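Local atomic coordinates of glycerol dehydratase (Clostridium butyricum, PDB entry 1R9D), a protein that probably converts glycerol to 3-hydroxypropionaldehyde by a radical route that needs no vitamin B12, as a lyase of the glycyl radical enzyme family. Residues V416-T421 and N634-L639; C433-K438 and G444-A449. All coordinates share one frame; numbering follows the deposited sequence.

Contact 1 of 2, residues V416-T421 and N634-L639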
ATOM      1  N   VAL A 416      23.893   6.059 -22.532  1.00 23.51           N
ATOM      2  CA  VAL A 416      23.893   7.486 -22.218  1.00 24.31           C
ATOM      3  C   VAL A 416      22.618   8.106 -22.773  1.00 24.38           C
ATOM      4  O   VAL A 416      22.048   9.025 -22.184  1.00 24.10           O
ATOM      5  CB  VAL A 416      25.115   8.215 -22.824  1.00 24.50           C
ATOM      6  CG1 VAL A 416      25.019   9.706 -22.529  1.00 25.83           C
ATOM      7  CG2 VAL A 416      26.403   7.653 -22.242  1.00 25.06           C
ATOM      8  N   SER A 417      22.177   7.588 -23.915  1.00 25.06           N
ATOM      9  CA  SER A 417      20.962   8.067 -24.557  1.00 26.05           C
ATOM     10  C   SER A 417      19.757   7.812 -23.646  1.00 25.47           C
ATOM     11  O   SER A 417      18.782   8.561 -23.664  1.00 25.15           O
ATOM     12  CB  SER A 417      20.768   7.348 -25.897  1.00 28.80           C
ATOM     13  OG  SER A 417      19.572   7.764 -26.533  1.00 32.76           O
ATOM     14  N   ARG A 418      19.838   6.755 -22.840  1.00 24.25           N
ATOM     15  CA  ARG A 418      18.759   6.399 -21.924  1.00 23.79           C
ATOM     16  C   ARG A 418      18.842   7.089 -20.556  1.00 24.51           C
ATOM     17  O   ARG A 418      18.033   6.812 -19.669  1.00 24.24           O
ATOM     18  CB  ARG A 418      18.718   4.880 -21.727  1.00 24.30           C
ATOM     19  CG  ARG A 418      18.279   4.095 -22.957  1.00 23.07           C
ATOM     20  CD  ARG A 418      16.783   4.247 -23.231  1.00 24.35           C
ATOM     21  NE  ARG A 418      16.368   3.507 -24.424  1.00 23.80           N
ATOM     22  CZ  ARG A 418      15.112   3.409 -24.849  1.00 24.95           C
ATOM     23  NH1 ARG A 418      14.130   4.009 -24.179  1.00 25.17           N
ATOM     24  NH2 ARG A 418      14.833   2.702 -25.944  1.00 24.21           N
ATOM     25  N   GLY A 419      19.818   7.972 -20.370  1.00 24.36           N
ATOM     26  CA  GLY A 419      19.910   8.675 -19.099  1.00 24.72           C
ATOM     27  C   GLY A 419      21.104   8.423 -18.193  1.00 23.91           C
ATOM     28  O   GLY A 419      21.276   9.134 -17.198  1.00 23.98           O
ATOM     29  N   LEU A 420      21.924   7.423 -18.499  1.00 23.87           N
ATOM     30  CA  LEU A 420      23.094   7.151 -17.670  1.00 22.73           C
ATOM     31  C   LEU A 420      24.180   8.184 -17.940  1.00 23.83           C
ATOM     32  O   LEU A 420      24.261   8.731 -19.038  1.00 23.38           O
ATOM     33  CB  LEU A 420      23.666   5.758 -17.959  1.00 22.64           C
ATOM     34  CG  LEU A 420      22.988   4.562 -17.282  1.00 22.03           C
ATOM     35  CD1 LEU A 420      21.601   4.362 -17.856  1.00 21.67           C
ATOM     36  CD2 LEU A 420      23.841   3.309 -17.478  1.00 22.29           C
ATOM     37  N   THR A 421      25.003   8.462 -16.937  1.00 23.77           N
ATOM     38  CA  THR A 421      26.107   9.399 -17.133  1.00 24.99           C
ATOM     39  C   THR A 421      27.116   8.629 -17.972  1.00 25.17           C
ATOM     40  O   THR A 421      27.028   7.404 -18.063  1.00 25.30           O
ATOM     41  CB  THR A 421      26.785   9.767 -15.804  1.00 24.64           C
ATOM     42  OG1 THR A 421      27.304   8.579 -15.194  1.00 25.63           O
ATOM     43  CG2 THR A 421      25.795  10.424 -14.865  1.00 24.67           C
ATOM     44  N   ASN A 634      11.483   4.525 -17.891  1.00 25.27           N
ATOM     45  CA  ASN A 634      10.983   4.309 -19.243  1.00 24.82           C
ATOM     46  C   ASN A 634      11.143   2.866 -19.685  1.00 23.42           C
ATOM     47  O   ASN A 634      12.077   2.179 -19.270  1.00 22.47           O
ATOM     48  CB  ASN A 634      11.739   5.190 -20.236  1.00 27.61           C
ATOM     49  CG  ASN A 634      11.136   6.567 -20.373  1.00 32.68           C
ATOM     50  OD1 ASN A 634      10.112   6.748 -21.036  1.00 35.11           O
ATOM     51  ND2 ASN A 634      11.762   7.551 -19.737  1.00 35.01           N
ATOM     52  N   PHE A 635      10.218   2.407 -20.518  1.00 22.42           N
ATOM     53  CA  PHE A 635      10.304   1.065 -21.076  1.00 21.23           C
ATOM     54  C   PHE A 635      11.346   1.175 -22.189  1.00 21.98           C
ATOM     55  O   PHE A 635      11.497   2.235 -22.807  1.00 22.39           O
ATOM     56  CB  PHE A 635       8.970   0.635 -21.701  1.00 21.30           C
ATOM     57  CG  PHE A 635       8.016  -0.006 -20.739  1.00 20.16           C
ATOM     58  CD1 PHE A 635       7.432   0.727 -19.708  1.00 20.25           C
ATOM     59  CD2 PHE A 635       7.680  -1.347 -20.878  1.00 21.11           C
ATOM     60  CE1 PHE A 635       6.526   0.129 -18.830  1.00 20.19           C
ATOM     61  CE2 PHE A 635       6.775  -1.958 -20.005  1.00 20.23           C
ATOM     62  CZ  PHE A 635       6.196  -1.221 -18.980  1.00 21.38           C
ATOM     63  N   GLN A 636      12.082   0.096 -22.426  1.00 21.81           N
ATOM     64  CA  GLN A 636      13.070   0.070 -23.499  1.00 21.88           C
ATOM     65  C   GLN A 636      12.977  -1.322 -24.103  1.00 21.56           C
ATOM     66  O   GLN A 636      12.954  -2.320 -23.383  1.00 21.71           O
ATOM     67  CB  GLN A 636      14.483   0.355 -22.976  1.00 23.10           C
ATOM     68  CG  GLN A 636      14.919  -0.503 -21.815  1.00 24.92           C
ATOM     69  CD  GLN A 636      16.356  -0.240 -21.402  1.00 26.09           C
ATOM     70  OE1 GLN A 636      17.074   0.536 -22.045  1.00 26.28           O
ATOM     71  NE2 GLN A 636      16.789  -0.894 -20.330  1.00 23.95           N
ATOM     72  N   PRO A 637      12.915  -1.406 -25.438  1.00 20.54           N
ATOM     73  CA  PRO A 637      12.812  -2.697 -26.121  1.00 20.61           C
ATOM     74  C   PRO A 637      14.093  -3.502 -26.279  1.00 20.47           C
ATOM     75  O   PRO A 637      15.190  -2.959 -26.328  1.00 21.10           O
ATOM     76  CB  PRO A 637      12.217  -2.310 -27.469  1.00 20.20           C
ATOM     77  CG  PRO A 637      12.906  -0.991 -27.742  1.00 21.12           C
ATOM     78  CD  PRO A 637      12.807  -0.287 -26.399  1.00 19.57           C
ATOM     79  N   GLY A 638      13.926  -4.816 -26.352  1.00 20.58           N
ATOM     80  CA  GLY A 638      15.044  -5.713 -26.568  1.00 21.31           C
ATOM     81  C   GLY A 638      14.608  -6.650 -27.685  1.00 21.96           C
ATOM     82  O   GLY A 638      13.422  -6.687 -28.018  1.00 20.92           O
ATOM     83  N   LEU A 639      15.553  -7.388 -28.262  1.00 22.12           N
ATOM     84  CA  LEU A 639      15.259  -8.336 -29.334  1.00 22.53           C
ATOM     85  C   LEU A 639      16.054  -9.626 -29.108  1.00 22.74           C
ATOM     86  O   LEU A 639      17.084  -9.844 -29.738  1.00 23.14           O
ATOM     87  CB  LEU A 639      15.621  -7.724 -30.700  1.00 22.37           C
ATOM     88  CG  LEU A 639      14.884  -6.443 -31.121  1.00 22.28           C
ATOM     89  CD1 LEU A 639      15.583  -5.835 -32.323  1.00 24.18           C
ATOM     90  CD2 LEU A 639      13.419  -6.746 -31.441  1.00 22.70           C
TER

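Contact 2 of 2, residues C433-K438 and G444-A449. With GOL (glycerol), chain C.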
ATOM      1  N   CYS A 433      20.814 -12.499 -20.505  1.00 22.60           N
ATOM      2  CA  CYS A 433      21.297 -12.853 -21.837  1.00 21.98           C
ATOM      3  C   CYS A 433      22.097 -11.761 -22.543  1.00 21.94           C
ATOM      4  O   CYS A 433      23.245 -11.980 -22.924  1.00 22.70           O
ATOM      5  CB  CYS A 433      20.123 -13.247 -22.729  1.00 22.60           C
ATOM      6  SG  CYS A 433      19.282 -14.774 -22.246  1.00 26.40           S
ATOM      7  N   VAL A 434      21.485 -10.593 -22.723  1.00 21.89           N
ATOM      8  CA  VAL A 434      22.149  -9.489 -23.424  1.00 22.43           C
ATOM      9  C   VAL A 434      21.753  -8.092 -22.934  1.00 22.94           C
ATOM     10  O   VAL A 434      22.015  -7.104 -23.614  1.00 20.93           O
ATOM     11  CB  VAL A 434      21.831  -9.546 -24.943  1.00 23.34           C
ATOM     12  CG1 VAL A 434      22.407 -10.812 -25.562  1.00 23.61           C
ATOM     13  CG2 VAL A 434      20.322  -9.496 -25.157  1.00 23.85           C
ATOM     14  N   GLU A 435      21.153  -8.004 -21.753  1.00 22.38           N
ATOM     15  CA  GLU A 435      20.681  -6.720 -21.226  1.00 22.33           C
ATOM     16  C   GLU A 435      21.716  -5.909 -20.425  1.00 22.87           C
ATOM     17  O   GLU A 435      22.111  -6.291 -19.324  1.00 22.72           O
ATOM     18  CB  GLU A 435      19.421  -6.975 -20.381  1.00 23.02           C
ATOM     19  CG  GLU A 435      18.410  -7.945 -21.055  1.00 24.62           C
ATOM     20  CD  GLU A 435      18.458  -9.378 -20.498  1.00 25.55           C
ATOM     21  OE1 GLU A 435      17.997  -9.589 -19.353  1.00 25.06           O
ATOM     22  OE2 GLU A 435      18.953 -10.296 -21.196  1.00 23.43           O
ATOM     23  N   PRO A 436      22.151  -4.754 -20.962  1.00 23.44           N
ATOM     24  CA  PRO A 436      23.143  -3.924 -20.268  1.00 22.51           C
ATOM     25  C   PRO A 436      22.605  -3.036 -19.145  1.00 22.47           C
ATOM     26  O   PRO A 436      21.465  -2.575 -19.194  1.00 23.20           O
ATOM     27  CB  PRO A 436      23.756  -3.069 -21.390  1.00 23.42           C
ATOM     28  CG  PRO A 436      22.968  -3.405 -22.642  1.00 25.67           C
ATOM     29  CD  PRO A 436      21.720  -4.119 -22.215  1.00 24.64           C
ATOM     30  N   GLN A 437      23.441  -2.783 -18.143  1.00 22.30           N
ATOM     31  CA  GLN A 437      23.056  -1.909 -17.033  1.00 21.84           C
ATOM     32  C   GLN A 437      24.279  -1.496 -16.218  1.00 22.25           C
ATOM     33  O   GLN A 437      25.338  -2.115 -16.309  1.00 22.01           O
ATOM     34  CB  GLN A 437      22.052  -2.605 -16.090  1.00 22.76           C
ATOM     35  CG  GLN A 437      22.720  -3.393 -14.931  1.00 23.62           C
ATOM     36  CD  GLN A 437      21.753  -3.868 -13.840  1.00 23.88           C
ATOM     37  OE1 GLN A 437      22.183  -4.224 -12.736  1.00 23.79           O
ATOM     38  NE2 GLN A 437      20.460  -3.892 -14.144  1.00 22.28           N
ATOM     39  N   LYS A 438      24.125  -0.428 -15.441  1.00 22.03           N
ATOM     40  CA  LYS A 438      25.182   0.032 -14.548  1.00 21.89           C
ATOM     41  C   LYS A 438      24.913  -0.772 -13.274  1.00 21.04           C
ATOM     42  O   LYS A 438      23.892  -0.578 -12.612  1.00 20.83           O
ATOM     43  CB  LYS A 438      25.034   1.532 -14.265  1.00 22.89           C
ATOM     44  CG  LYS A 438      25.758   2.007 -13.007  1.00 23.88           C
ATOM     45  CD  LYS A 438      27.260   1.747 -13.055  1.00 25.32           C
ATOM     46  CE  LYS A 438      27.916   2.287 -11.791  1.00 27.46           C
ATOM     47  NZ  LYS A 438      29.398   2.161 -11.803  1.00 29.66           N
ATOM     48  N   GLY A 444      16.244  -2.676 -13.522  1.00 22.98           N
ATOM     49  CA  GLY A 444      15.897  -2.676 -14.937  1.00 23.06           C
ATOM     50  C   GLY A 444      14.774  -3.535 -15.485  1.00 22.28           C
ATOM     51  O   GLY A 444      14.375  -3.327 -16.633  1.00 22.20           O
ATOM     52  N   TRP A 445      14.261  -4.491 -14.712  1.00 22.70           N
ATOM     53  CA  TRP A 445      13.177  -5.343 -15.215  1.00 22.30           C
ATOM     54  C   TRP A 445      13.520  -5.759 -16.659  1.00 22.18           C
ATOM     55  O   TRP A 445      12.684  -5.690 -17.559  1.00 22.97           O
ATOM     56  CB  TRP A 445      11.852  -4.559 -15.172  1.00 22.08           C
ATOM     57  CG  TRP A 445      11.057  -4.796 -13.911  1.00 22.49           C
ATOM     58  CD1 TRP A 445      11.527  -4.788 -12.625  1.00 23.30           C
ATOM     59  CD2 TRP A 445       9.680  -5.172 -13.831  1.00 22.34           C
ATOM     60  NE1 TRP A 445      10.527  -5.152 -11.750  1.00 24.05           N
ATOM     61  CE2 TRP A 445       9.383  -5.396 -12.466  1.00 23.98           C
ATOM     62  CE3 TRP A 445       8.666  -5.351 -14.783  1.00 23.50           C
ATOM     63  CZ2 TRP A 445       8.115  -5.793 -12.030  1.00 23.93           C
ATOM     64  CZ3 TRP A 445       7.399  -5.747 -14.348  1.00 24.79           C
ATOM     65  CH2 TRP A 445       7.139  -5.963 -12.982  1.00 23.18           C
ATOM     66  N   HIS A 446      14.757  -6.208 -16.851  1.00 22.31           N
ATOM     67  CA  HIS A 446      15.287  -6.575 -18.169  1.00 22.93           C
ATOM     68  C   HIS A 446      14.643  -7.705 -18.992  1.00 23.96           C
ATOM     69  O   HIS A 446      15.039  -7.934 -20.142  1.00 24.00           O
ATOM     70  CB  HIS A 446      16.793  -6.802 -18.045  1.00 21.75           C
ATOM     71  CG  HIS A 446      17.547  -5.588 -17.585  1.00 22.65           C
ATOM     72  ND1 HIS A 446      17.730  -4.478 -18.384  1.00 21.83           N
ATOM     73  CD2 HIS A 446      18.156  -5.308 -16.409  1.00 20.23           C
ATOM     74  CE1 HIS A 446      18.422  -3.568 -17.720  1.00 21.11           C
ATOM     75  NE2 HIS A 446      18.693  -4.046 -16.519  1.00 21.32           N
ATOM     76  N   ASP A 447      13.688  -8.434 -18.425  1.00 23.30           N
ATOM     77  CA  ASP A 447      12.990  -9.454 -19.209  1.00 24.03           C
ATOM     78  C   ASP A 447      11.555  -9.524 -18.715  1.00 24.17           C
ATOM     79  O   ASP A 447      11.086 -10.547 -18.202  1.00 23.96           O
ATOM     80  CB  ASP A 447      13.658 -10.828 -19.121  1.00 25.14           C
ATOM     81  CG  ASP A 447      13.111 -11.795 -20.166  1.00 27.29           C
ATOM     82  OD1 ASP A 447      12.324 -11.342 -21.030  1.00 26.72           O
ATOM     83  OD2 ASP A 447      13.465 -12.994 -20.142  1.00 28.75           O
ATOM     84  N   SER A 448      10.859  -8.407 -18.884  1.00 22.20           N
ATOM     85  CA  SER A 448       9.484  -8.269 -18.437  1.00 22.62           C
ATOM     86  C   SER A 448       8.438  -8.938 -19.323  1.00 22.69           C
ATOM     87  O   SER A 448       7.287  -9.079 -18.916  1.00 23.80           O
ATOM     88  CB  SER A 448       9.148  -6.784 -18.278  1.00 24.38           C
ATOM     89  OG  SER A 448       9.132  -6.121 -19.533  1.00 26.01           O
ATOM     90  N   ALA A 449       8.827  -9.351 -20.527  1.00 22.46           N
ATOM     91  CA  ALA A 449       7.880 -10.000 -21.431  1.00 22.53           C
ATOM     92  C   ALA A 449       8.503 -10.424 -22.755  1.00 22.44           C
ATOM     93  O   ALA A 449       9.583  -9.965 -23.118  1.00 22.53           O
ATOM     94  CB  ALA A 449       6.713  -9.064 -21.710  1.00 22.22           C
TER
HETATM   95  C1  GOL C1801      16.092 -15.149 -20.392  1.00 28.22           C
HETATM   96  O1  GOL C1801      15.208 -14.528 -21.308  1.00 31.06           O
HETATM   97  C2  GOL C1801      16.433 -14.223 -19.220  1.00 26.82           C
HETATM   98  O2  GOL C1801      15.236 -13.824 -18.538  1.00 25.90           O
HETATM   99  C3  GOL C1801      17.168 -12.989 -19.742  1.00 25.87           C
HETATM  100  O3  GOL C1801      17.565 -12.145 -18.673  1.00 27.42           O
HETATM  101  O   HOH W   1      18.179  -4.371 -12.302  1.00 21.81           O

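Contact 1 of 2, residues V416-T421 and N634-L639
Just past the C-terminal end of helix 408-417, Arg418 reaches across to the loop that follows the short strand 634-635 and lays its guanidinium against Gln636. The stem does not run straight: CG lies beside the backbone N (chi1 -69°), the chain bends at chi2 (-73°), and from there it is extended out to the charged end. One face of the guanidinium is covered by Gln636 CB, which sits over its centre, 3.6 Å from Arg418 CZ. At the two terminal nitrogens the approach is oblique: Arg418 NH2 touches Pro637 CD at 3.6 Å, and Arg418 NH1 lies 3.5 Å from Phe635 O. Behind the head, the methylene Arg418 CG is 3.9 Å from Gln636 OE1, and the amide plane stands 75° from the guanidinium plane.

The helix ends in a Schellman motif. Gly419, with positive phi, turns the chain out of the helix, and its N bonds back to Val416 O at 3.1 Å. Arg418 directly precedes this glycine, while Thr421 serves as N-cap of the next helix, its OG1 accepting from Asp424 N.

The polar ends are met mainly from outside the two segments. Arg418 NH2 is hydrogen-bonded to Asn625 OD1 and to Ile694 O, and Gln636 OE1 to Ser696 OG, which also meets Arg418 NE weakly. The CB of Phe635 points away from 416-421, and its side chain packs on Cys503 and Asn507 of helix 484-516.

Contact 2 of 2, residues C433-K438 and G444-A449
Gln437 and His446 supply the one direct hydrogen bond between the segments: Gln437 NE2 donates to His446 NE2 over 3.0 Å. The bond is bent (141°), but the donor arrives at the ring edge, close to the ring plane, while the amide and ring planes are turned 56° apart. Gln437 NE2 also donates to a water 3.0 Å away that accepts from Gly444 N, a second and indirect link; its OE1 is taken by Ser166 N. The amide thus has both its oxygen and its nitrogen engaged, which fixes which way round it sits.

Nonpolar contact comes from Glu435, whose stem runs past His446 in the opposite direction, Glu435 CB lying 3.5 Å from His446 CB. Gly444 CA lies over one face of the imidazole, offset toward its rim.

Cys433-Val434-Glu435 matches the Cys-X-Glu loop of glycyl radical dehydratases, where the cysteine is thought to carry the transient thiyl radical. A bend at chi2 (101°) curls the Glu435 carboxylate back onto its own loop. Its OE2 accepts from both Cys433 N and Val434 N, which approach from the same face of the carboxylate, on its syn and anti sides respectively.

Bound glycerol bridges the two segments by further hydrogen bonds. Its O3 donates to Glu435 OE1 at 2.7 Å, while Asp447 OD2 receives both O2 at 2.5 Å and O1 at 2.6 Å. Cys433 SG approaches glycerol C1 to 3.7 Å, and the glycerol is also hydrogen-bonded to His164, His281 and Ser282.

The centres of the two contacts lie about 10 Å apart. Along the chain the order is 416-421, 433-438, 444-449, 634-639, so contact 2 falls entirely between the two halves of contact 1. They meet directly at two points: Leu420 CD2 packs 3.9 Å from Lys438 CB, and Gln636 NE2 lies 4.1 Å from His446 CE1. Strand 543-551 is common ground, pairing in parallel with strand 634-635 of contact 1 and with strands 442-443 and 449-452 on either side of the 444-449 loop. Contact 2 holds the glycerol near the chain centre, whereas the Gln636 side chain of contact 1 is about 11 Å from it, so contact 1 lies outside the first shell around the glycerol.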